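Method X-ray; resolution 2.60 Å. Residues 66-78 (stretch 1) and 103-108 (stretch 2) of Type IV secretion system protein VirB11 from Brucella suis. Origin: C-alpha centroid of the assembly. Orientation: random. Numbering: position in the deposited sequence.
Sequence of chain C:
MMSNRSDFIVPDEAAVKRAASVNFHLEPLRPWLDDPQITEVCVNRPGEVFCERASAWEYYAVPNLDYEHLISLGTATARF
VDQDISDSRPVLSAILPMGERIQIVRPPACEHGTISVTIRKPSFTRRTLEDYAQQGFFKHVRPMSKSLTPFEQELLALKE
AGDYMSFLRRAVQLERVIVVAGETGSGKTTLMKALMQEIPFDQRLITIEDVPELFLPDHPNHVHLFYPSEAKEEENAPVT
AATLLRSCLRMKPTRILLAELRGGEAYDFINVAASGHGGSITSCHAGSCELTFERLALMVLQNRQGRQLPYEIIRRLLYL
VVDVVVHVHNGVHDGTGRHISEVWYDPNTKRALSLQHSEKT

Stretch 1 66-78: DYEHLISLGTATA
Stretch 2 (103-108) QIVRPP

A helix, residues 67-78 and continuing beyond (phi/psi near -60/-45), lies over the end of a strand, residues 103-105, which begins before 103, and the residues that follow it, Arg-106 and Pro-107. The axes approach to 9.6 Å, with 126° between their N-to-C directions, so the register runs backward: Ile-71 CA faces Arg-106 CA at 7.9 Å, Gly-74 CA faces Ile-104 CA at 6.7 Å. No hydrogen bond crosses; the contact is packing, burying 244 Å² in all.

Ile-104 has the most area covered, 65 Å²; Pro-107 (39 Å²) and Tyr-67 (36 Å²) follow. In extended backbone (-124/127) it points toward the helix, chi1 m and chi2 t; Ile-104 CD1 lies 3.8 Å from Gly-74 CA, 3.6 Å from Thr-77 OG1 and 4.4 Å from Leu-73 CG (t, p). Gly-74 presents bare CA to the methyl; an ideal CB would point toward the strand, 4.0 Å from Ile-104 CG2. Thr-77, chi1 p, turns its hydroxyl back to its own helix, Thr-77 OG1 donating to Gly-74 O at 2.6 Å, so the oxygen that meets the methyl has its proton already engaged.

Pro-107 (-31/-29, C-gamma exo) and Tyr-67 form the other end. Tyr-67, chi1 t and chi2 79°, leaves sideways but reaches across, its ring edge toward Pro-107, Tyr-67 CE1 to Pro-107 CG 3.7 Å. Between these ends, Ile-71 (m, m) brings CD1 to 4.2 Å from NH1 of Arg-106 (-114/161; chi 70°, 149°, -89°, 163°), whose CA-to-CB bond points toward the helix.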

ATOM      1  N   ASP C  66       0.456 -56.010  -2.379  1.00 50.35           N
ATOM      2  CA  ASP C  66       1.838 -55.595  -2.187  1.00 50.40           C
ATOM      3  C   ASP C  66       2.134 -54.209  -2.748  1.00 50.26           C
ATOM      4  O   ASP C  66       1.239 -53.533  -3.258  1.00 50.28           O
ATOM      5  CB  ASP C  66       2.837 -56.656  -2.656  1.00 50.45           C
ATOM      6  CG  ASP C  66       2.609 -57.086  -4.081  1.00 50.93           C
ATOM      7  OD1 ASP C  66       1.754 -56.488  -4.769  1.00 51.44           O
ATOM      8  OD2 ASP C  66       3.294 -58.034  -4.512  1.00 51.94           O
ATOM      9  N   TYR C  67       3.389 -53.787  -2.602  1.00 50.04           N
ATOM     10  CA  TYR C  67       3.864 -52.490  -3.068  1.00 49.99           C
ATOM     11  C   TYR C  67       3.576 -52.283  -4.558  1.00 50.21           C
ATOM     12  O   TYR C  67       3.028 -51.250  -4.944  1.00 50.14           O
ATOM     13  CB  TYR C  67       5.365 -52.353  -2.757  1.00 49.76           C
ATOM     14  CG  TYR C  67       6.012 -51.038  -3.141  1.00 49.05           C
ATOM     15  CD1 TYR C  67       5.872 -49.901  -2.345  1.00 48.60           C
ATOM     16  CD2 TYR C  67       6.793 -50.941  -4.288  1.00 48.70           C
ATOM     17  CE1 TYR C  67       6.481 -48.691  -2.697  1.00 48.27           C
ATOM     18  CE2 TYR C  67       7.404 -49.748  -4.646  1.00 48.40           C
ATOM     19  CZ  TYR C  67       7.246 -48.628  -3.854  1.00 48.22           C
ATOM     20  OH  TYR C  67       7.860 -47.456  -4.226  1.00 46.80           O
ATOM     21  N   GLU C  68       3.911 -53.284  -5.372  1.00 50.62           N
ATOM     22  CA  GLU C  68       3.786 -53.207  -6.833  1.00 50.79           C
ATOM     23  C   GLU C  68       2.342 -53.019  -7.308  1.00 50.68           C
ATOM     24  O   GLU C  68       2.092 -52.304  -8.276  1.00 50.83           O
ATOM     25  CB  GLU C  68       4.425 -54.431  -7.502  1.00 50.84           C
ATOM     26  CG  GLU C  68       5.883 -54.705  -7.089  1.00 51.52           C
ATOM     27  CD  GLU C  68       6.801 -53.488  -7.232  1.00 52.37           C
ATOM     28  OE1 GLU C  68       6.726 -52.800  -8.272  1.00 52.64           O
ATOM     29  OE2 GLU C  68       7.597 -53.222  -6.305  1.00 52.15           O
ATOM     30  N   HIS C  69       1.409 -53.666  -6.615  1.00 50.36           N
ATOM     31  CA  HIS C  69      -0.028 -53.472  -6.806  1.00 50.15           C
ATOM     32  C   HIS C  69      -0.409 -51.995  -6.733  1.00 49.73           C
ATOM     33  O   HIS C  69      -1.135 -51.477  -7.586  1.00 49.71           O
ATOM     34  CB  HIS C  69      -0.787 -54.201  -5.693  1.00 50.33           C
ATOM     35  CG  HIS C  69      -1.460 -55.467  -6.123  1.00 50.83           C
ATOM     36  ND1 HIS C  69      -0.767 -56.616  -6.428  1.00 51.36           N
ATOM     37  CD2 HIS C  69      -2.775 -55.773  -6.256  1.00 51.50           C
ATOM     38  CE1 HIS C  69      -1.624 -57.570  -6.753  1.00 51.30           C
ATOM     39  NE2 HIS C  69      -2.850 -57.084  -6.658  1.00 51.56           N
ATOM     40  N   LEU C  70       0.084 -51.339  -5.684  1.00 49.17           N
ATOM     41  CA  LEU C  70      -0.243 -49.945  -5.387  1.00 48.56           C
ATOM     42  C   LEU C  70       0.418 -48.984  -6.370  1.00 48.19           C
ATOM     43  O   LEU C  70      -0.165 -47.953  -6.716  1.00 48.11           O
ATOM     44  CB  LEU C  70       0.161 -49.589  -3.956  1.00 48.40           C
ATOM     45  CG  LEU C  70      -0.260 -50.532  -2.826  1.00 48.24           C
ATOM     46  CD1 LEU C  70       0.567 -50.264  -1.575  1.00 47.59           C
ATOM     47  CD2 LEU C  70      -1.760 -50.451  -2.530  1.00 47.76           C
ATOM     48  N   ILE C  71       1.627 -49.336  -6.814  1.00 47.56           N
ATOM     49  CA  ILE C  71       2.337 -48.593  -7.851  1.00 47.23           C
ATOM     50  C   ILE C  71       1.462 -48.554  -9.101  1.00 47.07           C
ATOM     51  O   ILE C  71       1.166 -47.485  -9.641  1.00 47.09           O
ATOM     52  CB  ILE C  71       3.739 -49.230  -8.170  1.00 47.28           C
ATOM     53  CG1 ILE C  71       4.720 -49.057  -6.999  1.00 47.04           C
ATOM     54  CG2 ILE C  71       4.342 -48.671  -9.467  1.00 46.91           C
ATOM     55  CD1 ILE C  71       5.253 -47.639  -6.792  1.00 46.75           C
ATOM     56  N   SER C  72       1.041 -49.743  -9.526  1.00 46.68           N
ATOM     57  CA  SER C  72       0.172 -49.932 -10.684  1.00 46.33           C
ATOM     58  C   SER C  72      -1.160 -49.212 -10.532  1.00 46.05           C
ATOM     59  O   SER C  72      -1.686 -48.662 -11.502  1.00 45.94           O
ATOM     60  CB  SER C  72      -0.117 -51.427 -10.895  1.00 46.43           C
ATOM     61  OG  SER C  72       1.065 -52.181 -11.058  1.00 45.82           O
ATOM     62  N   LEU C  73      -1.708 -49.252  -9.322  1.00 45.79           N
ATOM     63  CA  LEU C  73      -2.947 -48.548  -9.005  1.00 45.58           C
ATOM     64  C   LEU C  73      -2.790 -47.059  -9.259  1.00 45.61           C
ATOM     65  O   LEU C  73      -3.648 -46.451  -9.893  1.00 45.58           O
ATOM     66  CB  LEU C  73      -3.378 -48.816  -7.562  1.00 45.46           C
ATOM     67  CG  LEU C  73      -4.519 -47.986  -6.965  1.00 44.80           C
ATOM     68  CD1 LEU C  73      -5.804 -48.106  -7.763  1.00 44.58           C
ATOM     69  CD2 LEU C  73      -4.763 -48.398  -5.540  1.00 44.86           C
ATOM     70  N   GLY C  74      -1.682 -46.493  -8.777  1.00 45.59           N
ATOM     71  CA  GLY C  74      -1.375 -45.081  -8.975  1.00 45.75           C
ATOM     72  C   GLY C  74      -1.354 -44.684 -10.433  1.00 45.82           C
ATOM     73  O   GLY C  74      -2.065 -43.769 -10.850  1.00 45.73           O
ATOM     74  N   THR C  75      -0.544 -45.388 -11.213  1.00 46.01           N
ATOM     75  CA  THR C  75      -0.373 -45.080 -12.630  1.00 46.41           C
ATOM     76  C   THR C  75      -1.690 -45.161 -13.392  1.00 46.62           C
ATOM     77  O   THR C  75      -2.007 -44.280 -14.190  1.00 46.70           O
ATOM     78  CB  THR C  75       0.684 -45.987 -13.299  1.00 46.50           C
ATOM     79  OG1 THR C  75       0.237 -47.348 -13.276  1.00 46.88           O
ATOM     80  CG2 THR C  75       2.032 -45.869 -12.584  1.00 46.17           C
ATOM     81  N   ALA C  76      -2.461 -46.212 -13.126  1.00 46.97           N
ATOM     82  CA  ALA C  76      -3.759 -46.406 -13.764  1.00 47.26           C
ATOM     83  C   ALA C  76      -4.704 -45.247 -13.483  1.00 47.66           C
ATOM     84  O   ALA C  76      -5.399 -44.783 -14.393  1.00 47.72           O
ATOM     85  CB  ALA C  76      -4.376 -47.730 -13.339  1.00 47.18           C
ATOM     86  N   THR C  77      -4.711 -44.775 -12.237  1.00 48.09           N
ATOM     87  CA  THR C  77      -5.565 -43.662 -11.844  1.00 48.70           C
ATOM     88  C   THR C  77      -5.084 -42.366 -12.487  1.00 49.22           C
ATOM     89  O   THR C  77      -5.899 -41.542 -12.909  1.00 49.28           O
ATOM     90  CB  THR C  77      -5.657 -43.506 -10.311  1.00 48.65           C
ATOM     91  OG1 THR C  77      -4.371 -43.179  -9.775  1.00 49.00           O
ATOM     92  CG2 THR C  77      -6.158 -44.785  -9.667  1.00 48.28           C
ATOM     93  N   ALA C  78      -3.762 -42.208 -12.577  1.00 49.89           N
ATOM     94  CA  ALA C  78      -3.139 -41.067 -13.250  1.00 50.61           C
ATOM     95  C   ALA C  78      -3.605 -40.980 -14.697  1.00 51.13           C
ATOM     96  O   ALA C  78      -4.101 -39.942 -15.136  1.00 51.29           O
ATOM     97  CB  ALA C  78      -1.615 -41.172 -13.184  1.00 50.48           C
ATOM     98  N   GLN C 103      -6.898 -39.895  -3.103  1.00 38.37           N
ATOM     99  CA  GLN C 103      -5.602 -39.260  -2.981  1.00 38.43           C
ATOM    100  C   GLN C 103      -4.511 -40.289  -2.845  1.00 38.48           C
ATOM    101  O   GLN C 103      -4.590 -41.192  -2.012  1.00 38.40           O
ATOM    102  CB  GLN C 103      -5.559 -38.256  -1.843  1.00 38.40           C
ATOM    103  CG  GLN C 103      -5.490 -36.837  -2.355  1.00 38.77           C
ATOM    104  CD  GLN C 103      -4.073 -36.297  -2.413  1.00 40.07           C
ATOM    105  OE1 GLN C 103      -3.852 -35.153  -2.809  1.00 40.61           O
ATOM    106  NE2 GLN C 103      -3.099 -37.109  -1.999  1.00 40.51           N
ATOM    107  N   ILE C 104      -3.503 -40.155  -3.697  1.00 38.57           N
ATOM    108  CA  ILE C 104      -2.369 -41.060  -3.697  1.00 38.81           C
ATOM    109  C   ILE C 104      -1.056 -40.305  -3.537  1.00 38.94           C
ATOM    110  O   ILE C 104      -0.769 -39.351  -4.268  1.00 38.98           O
ATOM    111  CB  ILE C 104      -2.329 -41.964  -4.955  1.00 38.80           C
ATOM    112  CG1 ILE C 104      -3.630 -42.768  -5.080  1.00 39.31           C
ATOM    113  CG2 ILE C 104      -1.118 -42.905  -4.899  1.00 38.56           C
ATOM    114  CD1 ILE C 104      -3.684 -43.713  -6.261  1.00 39.57           C
ATOM    115  N   VAL C 105      -0.277 -40.734  -2.551  1.00 39.00           N
ATOM    116  CA  VAL C 105       1.079 -40.240  -2.352  1.00 39.05           C
ATOM    117  C   VAL C 105       2.051 -41.403  -2.514  1.00 39.15           C
ATOM    118  O   VAL C 105       1.863 -42.460  -1.914  1.00 39.04           O
ATOM    119  CB  VAL C 105       1.274 -39.610  -0.958  1.00 39.20           C
ATOM    120  CG1 VAL C 105       2.571 -38.797  -0.912  1.00 39.01           C
ATOM    121  CG2 VAL C 105       0.088 -38.745  -0.592  1.00 38.28           C
ATOM    122  N   ARG C 106       3.080 -41.207  -3.336  1.00 39.32           N
ATOM    123  CA  ARG C 106       4.101 -42.234  -3.540  1.00 39.60           C
ATOM    124  C   ARG C 106       5.500 -41.835  -3.003  1.00 39.63           C
ATOM    125  O   ARG C 106       5.752 -40.653  -2.770  1.00 39.53           O
ATOM    126  CB  ARG C 106       4.130 -42.729  -4.996  1.00 39.53           C
ATOM    127  CG  ARG C 106       4.654 -41.750  -6.011  1.00 40.20           C
ATOM    128  CD  ARG C 106       5.345 -42.474  -7.151  1.00 41.13           C
ATOM    129  NE  ARG C 106       6.770 -42.680  -6.877  1.00 42.65           N
ATOM    130  CZ  ARG C 106       7.552 -43.541  -7.518  1.00 42.43           C
ATOM    131  NH1 ARG C 106       7.064 -44.306  -8.486  1.00 42.14           N
ATOM    132  NH2 ARG C 106       8.831 -43.641  -7.183  1.00 41.96           N
ATOM    133  N   PRO C 107       6.383 -42.835  -2.785  1.00 39.77           N
ATOM    134  CA  PRO C 107       7.680 -42.948  -2.100  1.00 39.87           C
ATOM    135  C   PRO C 107       8.741 -41.841  -1.964  1.00 40.05           C
ATOM    136  O   PRO C 107       9.526 -41.915  -1.013  1.00 40.53           O
ATOM    137  CB  PRO C 107       8.293 -44.168  -2.749  1.00 39.76           C
ATOM    138  CG  PRO C 107       7.154 -45.041  -2.849  1.00 40.34           C
ATOM    139  CD  PRO C 107       5.995 -44.165  -3.279  1.00 39.87           C
ATOM    140  N   PRO C 108       8.869 -40.885  -2.901  1.00 39.74           N
ATOM    141  CA  PRO C 108       9.712 -39.832  -2.308  1.00 39.21           C
ATOM    142  C   PRO C 108       8.922 -39.032  -1.262  1.00 38.80           C
ATOM    143  O   PRO C 108       9.447 -38.743  -0.186  1.00 38.83           O
ATOM    144  CB  PRO C 108      10.131 -38.970  -3.499  1.00 39.16           C
ATOM    145  CG  PRO C 108       9.096 -39.237  -4.550  1.00 39.77           C
ATOM    146  CD  PRO C 108       8.506 -40.617  -4.303  1.00 39.79           C
TER